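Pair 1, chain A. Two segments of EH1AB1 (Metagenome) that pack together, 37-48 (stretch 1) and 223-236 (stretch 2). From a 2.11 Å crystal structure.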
# COMPACT_ATOMS: atom_id res chain seq x y z
N GLY A 37 -33.61 -18.65 -4.58
CA GLY A 37 -32.18 -18.49 -4.36
C GLY A 37 -31.37 -18.88 -5.59
O GLY A 37 -31.83 -19.64 -6.45
N LEU A 38 -30.13 -18.37 -5.64
CA LEU A 38 -29.23 -18.55 -6.79
C LEU A 38 -28.94 -20.04 -7.01
O LEU A 38 -28.70 -20.45 -8.14
CB LEU A 38 -27.94 -17.76 -6.52
CG LEU A 38 -26.87 -17.84 -7.62
CD1 LEU A 38 -27.41 -17.33 -8.95
CD2 LEU A 38 -25.63 -17.07 -7.21
N ASP A 39 -28.95 -20.81 -5.92
CA ASP A 39 -28.67 -22.25 -5.91
C ASP A 39 -29.73 -23.05 -6.70
O ASP A 39 -29.44 -24.13 -7.20
CB ASP A 39 -28.61 -22.78 -4.48
CG ASP A 39 -29.89 -22.61 -3.68
OD1 ASP A 39 -30.55 -21.55 -3.85
OD2 ASP A 39 -30.22 -23.52 -2.90
N THR A 40 -30.95 -22.52 -6.80
CA THR A 40 -32.08 -23.25 -7.38
C THR A 40 -32.14 -23.05 -8.89
O THR A 40 -32.88 -23.74 -9.58
CB THR A 40 -33.41 -22.81 -6.75
OG1 THR A 40 -33.70 -21.49 -7.20
CG2 THR A 40 -33.39 -22.84 -5.23
N LEU A 41 -31.38 -22.08 -9.41
CA LEU A 41 -31.48 -21.69 -10.81
C LEU A 41 -30.44 -22.44 -11.63
O LEU A 41 -29.35 -22.74 -11.14
CB LEU A 41 -31.29 -20.18 -10.92
CG LEU A 41 -32.29 -19.33 -10.13
CD1 LEU A 41 -32.00 -17.85 -10.32
CD2 LEU A 41 -33.72 -19.65 -10.53
N PRO A 42 -30.75 -22.73 -12.92
CA PRO A 42 -29.73 -23.12 -13.89
C PRO A 42 -28.63 -22.04 -13.96
O PRO A 42 -28.92 -20.86 -13.68
CB PRO A 42 -30.48 -23.20 -15.23
CG PRO A 42 -31.95 -23.32 -14.86
CD PRO A 42 -32.10 -22.66 -13.51
N HIS A 43 -27.41 -22.44 -14.32
CA HIS A 43 -26.27 -21.52 -14.24
C HIS A 43 -26.44 -20.36 -15.23
O HIS A 43 -26.14 -19.23 -14.87
CB HIS A 43 -24.93 -22.27 -14.39
CG HIS A 43 -24.59 -23.08 -13.19
ND1 HIS A 43 -25.05 -24.38 -13.02
CD2 HIS A 43 -23.88 -22.79 -12.07
CE1 HIS A 43 -24.63 -24.85 -11.86
NE2 HIS A 43 -23.90 -23.90 -11.26
N ALA A 44 -26.94 -20.63 -16.44
CA ALA A 44 -27.08 -19.57 -17.46
C ALA A 44 -28.13 -18.54 -17.03
O ALA A 44 -27.98 -17.35 -17.32
CB ALA A 44 -27.42 -20.16 -18.81
N VAL A 45 -29.15 -18.99 -16.30
CA VAL A 45 -30.24 -18.14 -15.82
C VAL A 45 -29.74 -17.28 -14.65
O VAL A 45 -29.96 -16.06 -14.62
CB VAL A 45 -31.46 -18.99 -15.39
CG1 VAL A 45 -32.53 -18.16 -14.69
CG2 VAL A 45 -32.05 -19.74 -16.58
N GLY A 46 -29.13 -17.95 -13.67
CA GLY A 46 -28.56 -17.30 -12.51
C GLY A 46 -27.50 -16.29 -12.91
O GLY A 46 -27.43 -15.20 -12.34
N ARG A 47 -26.66 -16.66 -13.90
CA ARG A 47 -25.59 -15.81 -14.40
C ARG A 47 -26.19 -14.49 -14.89
O ARG A 47 -25.73 -13.42 -14.52
CB ARG A 47 -24.80 -16.53 -15.51
CG ARG A 47 -23.87 -15.63 -16.30
CD ARG A 47 -23.16 -16.37 -17.43
NE ARG A 47 -22.47 -17.53 -16.92
CZ ARG A 47 -22.40 -18.73 -17.50
NH1 ARG A 47 -23.09 -19.01 -18.60
NH2 ARG A 47 -21.60 -19.64 -16.98
N LYS A 48 -27.22 -14.60 -15.73
CA LYS A 48 -27.80 -13.46 -16.41
C LYS A 48 -28.40 -12.48 -15.39
O LYS A 48 -28.24 -11.26 -15.52
CB LYS A 48 -28.84 -13.93 -17.41
CG LYS A 48 -29.20 -12.90 -18.47
CD LYS A 48 -29.72 -13.52 -19.74
CE LYS A 48 -30.66 -12.59 -20.48
NZ LYS A 48 -32.04 -12.68 -19.93
N PHE A 223 -22.37 -17.48 3.90
CA PHE A 223 -22.03 -17.27 2.49
C PHE A 223 -23.09 -18.03 1.67
O PHE A 223 -23.09 -19.29 1.64
CB PHE A 223 -20.56 -17.62 2.20
CG PHE A 223 -20.10 -17.39 0.78
CD1 PHE A 223 -19.54 -16.19 0.38
CD2 PHE A 223 -20.19 -18.41 -0.17
CE1 PHE A 223 -19.10 -16.00 -0.92
CE2 PHE A 223 -19.76 -18.21 -1.47
CZ PHE A 223 -19.22 -17.01 -1.85
N LEU A 224 -24.03 -17.27 1.10
CA LEU A 224 -25.19 -17.79 0.37
C LEU A 224 -25.70 -19.08 1.04
O LEU A 224 -25.77 -20.13 0.42
CB LEU A 224 -24.77 -18.01 -1.09
CG LEU A 224 -25.82 -18.59 -2.03
CD1 LEU A 224 -27.03 -17.69 -2.15
CD2 LEU A 224 -25.21 -18.85 -3.40
N SER A 225 -26.01 -18.97 2.34
CA SER A 225 -26.48 -20.08 3.19
C SER A 225 -25.41 -21.18 3.25
O SER A 225 -25.70 -22.35 2.99
CB SER A 225 -27.82 -20.61 2.72
OG SER A 225 -27.68 -21.37 1.53
N LYS A 226 -24.18 -20.78 3.61
CA LYS A 226 -22.99 -21.64 3.77
C LYS A 226 -22.71 -22.42 2.47
O LYS A 226 -21.85 -22.03 1.67
CB LYS A 226 -23.12 -22.59 4.96
CG LYS A 226 -21.89 -23.46 5.23
CD LYS A 226 -22.16 -24.73 6.00
CE LYS A 226 -20.94 -25.28 6.72
NZ LYS A 226 -20.07 -26.06 5.81
N ALA A 227 -23.45 -23.52 2.28
CA ALA A 227 -23.14 -24.54 1.29
C ALA A 227 -23.78 -24.21 -0.06
O ALA A 227 -24.17 -25.14 -0.78
CB ALA A 227 -23.60 -25.89 1.77
N HIS A 228 -23.90 -22.93 -0.42
CA HIS A 228 -24.13 -22.66 -1.82
C HIS A 228 -22.93 -21.95 -2.44
O HIS A 228 -23.02 -21.21 -3.42
CB HIS A 228 -25.57 -22.25 -2.09
CG HIS A 228 -26.21 -23.49 -2.58
ND1 HIS A 228 -27.18 -24.18 -1.89
CD2 HIS A 228 -25.83 -24.29 -3.60
CE1 HIS A 228 -27.46 -25.30 -2.53
NE2 HIS A 228 -26.64 -25.39 -3.59
N MET A 229 -21.78 -22.35 -1.90
CA MET A 229 -20.52 -22.39 -2.60
C MET A 229 -20.57 -23.47 -3.69
O MET A 229 -19.93 -23.32 -4.72
CB MET A 229 -19.39 -22.71 -1.62
CG MET A 229 -18.01 -22.69 -2.26
SD MET A 229 -16.65 -22.98 -1.08
CE MET A 229 -16.53 -21.38 -0.28
N ASP A 230 -21.33 -24.55 -3.46
CA ASP A 230 -21.37 -25.71 -4.37
C ASP A 230 -21.84 -25.29 -5.76
O ASP A 230 -21.36 -25.80 -6.75
CB ASP A 230 -22.24 -26.83 -3.82
CG ASP A 230 -21.62 -27.50 -2.61
OD1 ASP A 230 -22.35 -28.18 -1.88
OD2 ASP A 230 -20.39 -27.33 -2.42
N TRP A 231 -22.79 -24.34 -5.81
CA TRP A 231 -23.32 -23.84 -7.07
C TRP A 231 -22.17 -23.33 -7.97
O TRP A 231 -22.26 -23.45 -9.19
CB TRP A 231 -24.36 -22.75 -6.79
CG TRP A 231 -25.13 -22.28 -7.99
CD1 TRP A 231 -26.30 -22.81 -8.47
CD2 TRP A 231 -24.82 -21.16 -8.84
NE1 TRP A 231 -26.73 -22.09 -9.55
CE2 TRP A 231 -25.85 -21.07 -9.80
CE3 TRP A 231 -23.77 -20.23 -8.88
CZ2 TRP A 231 -25.85 -20.09 -10.79
CZ3 TRP A 231 -23.79 -19.26 -9.85
CH2 TRP A 231 -24.81 -19.19 -10.80
N PHE A 232 -21.11 -22.79 -7.35
CA PHE A 232 -19.92 -22.32 -8.04
C PHE A 232 -18.90 -23.46 -8.18
O PHE A 232 -18.41 -23.75 -9.29
CB PHE A 232 -19.29 -21.15 -7.29
CG PHE A 232 -20.07 -19.86 -7.42
CD1 PHE A 232 -19.88 -19.03 -8.51
CD2 PHE A 232 -21.02 -19.52 -6.47
CE1 PHE A 232 -20.62 -17.86 -8.64
CE2 PHE A 232 -21.76 -18.35 -6.60
CZ PHE A 232 -21.56 -17.53 -7.69
N TRP A 233 -18.57 -24.06 -7.04
CA TRP A 233 -17.49 -25.01 -6.93
C TRP A 233 -17.71 -26.22 -7.86
O TRP A 233 -16.77 -26.66 -8.53
CB TRP A 233 -17.33 -25.43 -5.46
CG TRP A 233 -16.18 -26.37 -5.26
CD1 TRP A 233 -16.26 -27.72 -5.14
CD2 TRP A 233 -14.79 -26.04 -5.22
NE1 TRP A 233 -15.00 -28.26 -5.00
CE2 TRP A 233 -14.08 -27.25 -5.04
CE3 TRP A 233 -14.06 -24.84 -5.30
CZ2 TRP A 233 -12.69 -27.29 -4.95
CZ3 TRP A 233 -12.68 -24.89 -5.20
CH2 TRP A 233 -12.01 -26.10 -5.03
N GLU A 234 -18.95 -26.72 -7.93
CA GLU A 234 -19.27 -27.95 -8.64
C GLU A 234 -19.39 -27.68 -10.14
O GLU A 234 -19.27 -28.60 -10.95
CB GLU A 234 -20.55 -28.56 -8.07
CG GLU A 234 -20.35 -29.05 -6.65
CD GLU A 234 -21.46 -29.90 -6.05
OE1 GLU A 234 -22.60 -29.85 -6.57
OE2 GLU A 234 -21.18 -30.60 -5.07
N ALA A 235 -19.63 -26.42 -10.51
CA ALA A 235 -19.66 -26.04 -11.90
C ALA A 235 -18.23 -26.03 -12.46
O ALA A 235 -17.98 -26.40 -13.61
CB ALA A 235 -20.33 -24.69 -12.02
N TYR A 236 -17.28 -25.62 -11.61
CA TYR A 236 -15.91 -25.26 -12.03
C TYR A 236 -14.95 -26.45 -11.97
O TYR A 236 -14.15 -26.66 -12.87
CB TYR A 236 -15.43 -24.11 -11.14
CG TYR A 236 -14.02 -23.63 -11.39
CD1 TYR A 236 -13.60 -23.27 -12.66
CD2 TYR A 236 -13.12 -23.51 -10.34
CE1 TYR A 236 -12.31 -22.81 -12.89
CE2 TYR A 236 -11.83 -23.05 -10.56
CZ TYR A 236 -11.43 -22.70 -11.83
OH TYR A 236 -10.16 -22.24 -12.04

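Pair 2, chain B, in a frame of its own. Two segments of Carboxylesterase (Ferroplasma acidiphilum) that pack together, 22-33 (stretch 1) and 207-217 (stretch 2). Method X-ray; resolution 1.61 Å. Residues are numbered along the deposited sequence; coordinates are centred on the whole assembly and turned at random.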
# COMPACT_ATOMS: atom_id res chain seq x y z
N GLY B 22 -4.57 -29.02 2.71
CA GLY B 22 -3.33 -29.00 3.47
C GLY B 22 -2.18 -28.63 2.54
O GLY B 22 -2.41 -28.21 1.42
N ASP B 23 -0.97 -28.90 3.03
CA ASP B 23 0.30 -28.59 2.36
C ASP B 23 0.63 -29.65 1.32
O ASP B 23 1.00 -30.76 1.65
CB ASP B 23 1.36 -28.56 3.45
CG ASP B 23 2.76 -28.22 2.94
OD1 ASP B 23 3.00 -28.15 1.72
OD2 ASP B 23 3.65 -28.07 3.82
N MET B 24 0.45 -29.32 0.06
CA MET B 24 0.74 -30.31 -0.99
C MET B 24 2.15 -30.25 -1.60
O MET B 24 2.43 -30.90 -2.61
CB MET B 24 -0.37 -30.25 -2.01
CG MET B 24 -1.58 -30.95 -1.41
SD MET B 24 -2.93 -31.08 -2.53
CE MET B 24 -3.21 -29.32 -2.95
N THR B 25 3.06 -29.57 -0.91
CA THR B 25 4.42 -29.42 -1.42
C THR B 25 5.29 -30.64 -1.26
O THR B 25 6.34 -30.70 -1.87
CB THR B 25 5.15 -28.16 -0.86
OG1 THR B 25 5.21 -28.24 0.56
CG2 THR B 25 4.43 -26.92 -1.23
N LYS B 26 4.88 -31.62 -0.47
CA LYS B 26 5.63 -32.87 -0.45
C LYS B 26 4.96 -33.98 -1.27
O LYS B 26 5.41 -35.15 -1.23
CB LYS B 26 5.89 -33.32 1.01
CG LYS B 26 6.95 -32.47 1.75
CD LYS B 26 8.38 -32.68 1.18
CE LYS B 26 9.42 -32.01 2.09
NZ LYS B 26 9.01 -30.62 2.45
N ILE B 27 3.91 -33.61 -2.03
CA ILE B 27 3.22 -34.53 -2.99
C ILE B 27 4.05 -34.64 -4.26
O ILE B 27 4.64 -33.63 -4.71
CB ILE B 27 1.75 -34.08 -3.26
CG1 ILE B 27 0.88 -34.03 -1.98
CG2 ILE B 27 1.06 -34.95 -4.32
CD1 ILE B 27 1.10 -35.24 -1.07
N GLU B 28 4.16 -35.84 -4.82
CA GLU B 28 4.88 -36.07 -6.07
C GLU B 28 4.12 -35.38 -7.20
O GLU B 28 2.87 -35.37 -7.19
CB GLU B 28 5.06 -37.56 -6.36
CG GLU B 28 6.08 -38.24 -5.37
CD GLU B 28 7.48 -37.59 -5.38
OE1 GLU B 28 8.03 -37.33 -6.49
OE2 GLU B 28 8.05 -37.33 -4.27
N PRO B 29 4.85 -34.73 -8.12
CA PRO B 29 4.11 -33.92 -9.12
C PRO B 29 3.05 -34.64 -9.93
O PRO B 29 1.98 -34.06 -10.15
CB PRO B 29 5.20 -33.39 -10.06
CG PRO B 29 6.49 -33.80 -9.43
CD PRO B 29 6.31 -34.53 -8.18
N ALA B 30 3.30 -35.86 -10.41
CA ALA B 30 2.26 -36.52 -11.22
C ALA B 30 0.98 -36.81 -10.38
O ALA B 30 -0.15 -36.71 -10.86
CB ALA B 30 2.80 -37.84 -11.81
N MET B 31 1.17 -37.11 -9.09
CA MET B 31 -0.03 -37.31 -8.23
C MET B 31 -0.78 -36.03 -8.00
O MET B 31 -2.01 -35.98 -8.05
CB MET B 31 0.46 -37.84 -6.87
CG MET B 31 1.04 -39.20 -7.02
SD MET B 31 -0.41 -40.29 -6.78
CE MET B 31 -0.39 -40.06 -5.00
N LEU B 32 -0.03 -34.93 -7.81
CA LEU B 32 -0.66 -33.65 -7.61
C LEU B 32 -1.43 -33.19 -8.84
O LEU B 32 -2.50 -32.65 -8.73
CB LEU B 32 0.38 -32.61 -7.22
CG LEU B 32 -0.08 -31.19 -7.04
CD1 LEU B 32 -0.98 -31.09 -5.76
CD2 LEU B 32 1.14 -30.37 -6.87
N ARG B 33 -0.88 -33.42 -10.01
CA ARG B 33 -1.52 -33.08 -11.27
C ARG B 33 -2.85 -33.81 -11.38
O ARG B 33 -3.85 -33.25 -11.72
CB ARG B 33 -0.60 -33.48 -12.42
CG ARG B 33 -1.20 -33.28 -13.86
CD ARG B 33 -0.27 -33.76 -14.94
NE ARG B 33 0.95 -32.96 -14.90
CZ ARG B 33 2.18 -33.44 -14.77
NH1 ARG B 33 2.42 -34.79 -14.70
NH2 ARG B 33 3.24 -32.61 -14.70
N GLY B 207 2.98 -19.04 -0.78
CA GLY B 207 4.43 -18.88 -0.99
C GLY B 207 5.18 -20.18 -1.24
O GLY B 207 6.00 -20.32 -2.19
N LYS B 208 4.86 -21.17 -0.43
CA LYS B 208 5.45 -22.51 -0.55
C LYS B 208 5.10 -23.14 -1.88
O LYS B 208 5.97 -23.71 -2.50
CB LYS B 208 5.00 -23.43 0.56
CG LYS B 208 5.70 -23.06 1.87
CD LYS B 208 5.06 -23.87 2.99
CE LYS B 208 5.70 -25.24 2.99
NZ LYS B 208 5.31 -25.97 4.21
N MET B 209 3.85 -22.97 -2.30
CA MET B 209 3.51 -23.56 -3.64
C MET B 209 4.19 -22.81 -4.79
O MET B 209 4.57 -23.44 -5.81
CB MET B 209 1.99 -23.60 -3.84
CG MET B 209 1.45 -24.76 -3.03
SD MET B 209 2.27 -26.41 -3.43
CE MET B 209 1.80 -26.54 -5.19
N ILE B 210 4.28 -21.46 -4.69
CA ILE B 210 4.95 -20.71 -5.75
C ILE B 210 6.37 -21.27 -5.89
O ILE B 210 6.86 -21.46 -7.01
CB ILE B 210 4.97 -19.20 -5.44
CG1 ILE B 210 3.57 -18.65 -5.61
CG2 ILE B 210 5.93 -18.44 -6.41
CD1 ILE B 210 3.37 -17.14 -5.02
N ARG B 211 7.02 -21.51 -4.75
CA ARG B 211 8.39 -22.10 -4.82
C ARG B 211 8.43 -23.49 -5.42
O ARG B 211 9.34 -23.80 -6.22
CB ARG B 211 9.13 -22.04 -3.46
CG ARG B 211 9.35 -20.50 -3.14
CD ARG B 211 10.33 -20.21 -1.94
NE ARG B 211 10.10 -18.91 -1.26
CZ ARG B 211 9.32 -18.77 -0.18
NH1 ARG B 211 8.69 -19.83 0.34
NH2 ARG B 211 9.15 -17.58 0.42
N TYR B 212 7.46 -24.31 -5.05
CA TYR B 212 7.36 -25.68 -5.51
C TYR B 212 7.21 -25.63 -7.03
O TYR B 212 7.99 -26.31 -7.72
CB TYR B 212 6.13 -26.38 -4.85
CG TYR B 212 5.73 -27.78 -5.36
CD1 TYR B 212 6.05 -28.91 -4.64
CD2 TYR B 212 5.01 -27.94 -6.54
CE1 TYR B 212 5.64 -30.17 -5.02
CE2 TYR B 212 4.71 -29.20 -7.01
CZ TYR B 212 5.00 -30.32 -6.23
OH TYR B 212 4.55 -31.55 -6.62
N PHE B 213 6.31 -24.82 -7.55
CA PHE B 213 6.16 -24.72 -9.02
C PHE B 213 7.43 -24.23 -9.68
O PHE B 213 7.77 -24.73 -10.77
CB PHE B 213 5.00 -23.82 -9.40
CG PHE B 213 3.64 -24.40 -9.03
CD1 PHE B 213 3.36 -25.70 -9.35
CD2 PHE B 213 2.66 -23.60 -8.38
CE1 PHE B 213 2.11 -26.32 -9.01
CE2 PHE B 213 1.40 -24.20 -8.06
CZ PHE B 213 1.15 -25.55 -8.37
N GLY B 214 8.08 -23.22 -9.11
CA GLY B 214 9.25 -22.67 -9.80
C GLY B 214 10.33 -23.69 -9.77
O GLY B 214 11.09 -23.81 -10.72
N ASN B 215 10.49 -24.43 -8.68
CA ASN B 215 11.53 -25.44 -8.67
C ASN B 215 11.19 -26.59 -9.64
O ASN B 215 12.14 -27.19 -10.18
CB ASN B 215 11.73 -26.01 -7.26
CG ASN B 215 12.47 -25.02 -6.31
OD1 ASN B 215 13.09 -24.04 -6.73
ND2 ASN B 215 12.34 -25.27 -5.02
N MET B 216 9.91 -26.94 -9.83
CA MET B 216 9.60 -27.99 -10.78
C MET B 216 9.85 -27.56 -12.22
O MET B 216 10.25 -28.39 -13.05
CB MET B 216 8.14 -28.51 -10.70
CG MET B 216 7.72 -29.21 -9.37
SD MET B 216 8.73 -30.72 -9.14
CE MET B 216 8.26 -31.13 -7.46
N TYR B 217 9.64 -26.29 -12.52
CA TYR B 217 9.78 -25.81 -13.91
C TYR B 217 11.25 -25.51 -14.28
O TYR B 217 11.67 -25.78 -15.40
CB TYR B 217 8.94 -24.52 -14.06
CG TYR B 217 8.84 -23.92 -15.47
CD1 TYR B 217 8.64 -24.73 -16.61
CD2 TYR B 217 8.95 -22.52 -15.62
CE1 TYR B 217 8.50 -24.12 -17.95
CE2 TYR B 217 8.84 -21.95 -16.96
CZ TYR B 217 8.67 -22.71 -18.02
OH TYR B 217 8.52 -22.07 -19.21

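In both pairs a loop that runs into a helix packs against a second helix far away in the sequence, and 14 central residues superpose with an RMSD of 0.9 Å over N, CA and C. The helix axes cross at similar angles, -126° in pair 1 and -121° in pair 2, with closest approaches of 12.3 and 13.2 Å. The axes stay well apart, while the loop before the first helix comes closer: Asp A39 CA lies 5.7 Å from Trp A231 CA, and Thr B25 CA lies 6.3 Å from Tyr B212 CA. The buried surface is 516 Å² in pair 1 and 442 Å² in pair 2.

The common centre is an aromatic residue of stretch 2, Trp A231 in pair 1 and Tyr B212 in pair 2, each with chi1 in the t well and its CA-to-CB bond directed toward stretch 1. Both donate a hydrogen bond to a loop carbonyl at matched positions, Leu A41 and Ile B27, whose CA atoms fall 0.3 Å apart. Trp A231 NE1 reaches Leu A41 O at 3.1 Å, nearly linear at 178°; Tyr B212 OH reaches Ile B27 O at 2.8 Å. An indole nitrogen and a phenol oxygen thus do the same work, and in each case the accepting carbonyl lies near the plane of the ring.

The surroundings of the ring differ. In pair 1 the indole is sandwiched: Leu A38 CG sits 3.8 Å from the centroid of the Trp A231 six-membered ring, almost on its normal, while the ring of His A43 stacks on the opposite face, its centroid 4.1 Å from that of the five-membered ring. His A43 NE2 also donates to Trp A231 O at 2.7 Å, tying the first helix to the backbone of the second. Its counterpart, Pro B29, has no such donor and instead makes apolar contact, Pro B29 CG lying 3.8 Å from Met B216 CE. Met B216 matches Ala A235, whose CB is 3.7 Å from His A43 NE2; the larger residue on one helix therefore faces the smaller on the other in pair 1, whereas proline meets methionine in pair 2.

At Gly A46 the indole passes close by: an ideal CB there would lie 2.9 Å from Trp A231 CZ2, a clash. The smaller phenol leaves room for a side chain at the matched Leu B32, whose CD2 packs 3.8 Å from Tyr B212 CE2 and 4.2 Å from Met B209 CE.

Asp A39 and Thr B25 match within 0.5 Å. Asp A39 CB sits 3.1 Å from the centroid of the His A228 ring, over its face, whereas Thr B25 CG2 rests 3.1 Å from Met B209 SD. Lys B208, matched to His A228, bears the charged contact of pair 2: its NZ forms a salt bridge with Asp B23 OD2 at 2.7 Å. The other carboxylate oxygen, Asp B23 OD1, accepts a very short bond from Thr B25 OG1 at 2.5 Å, so a single aspartate braces the loop and holds the lysine.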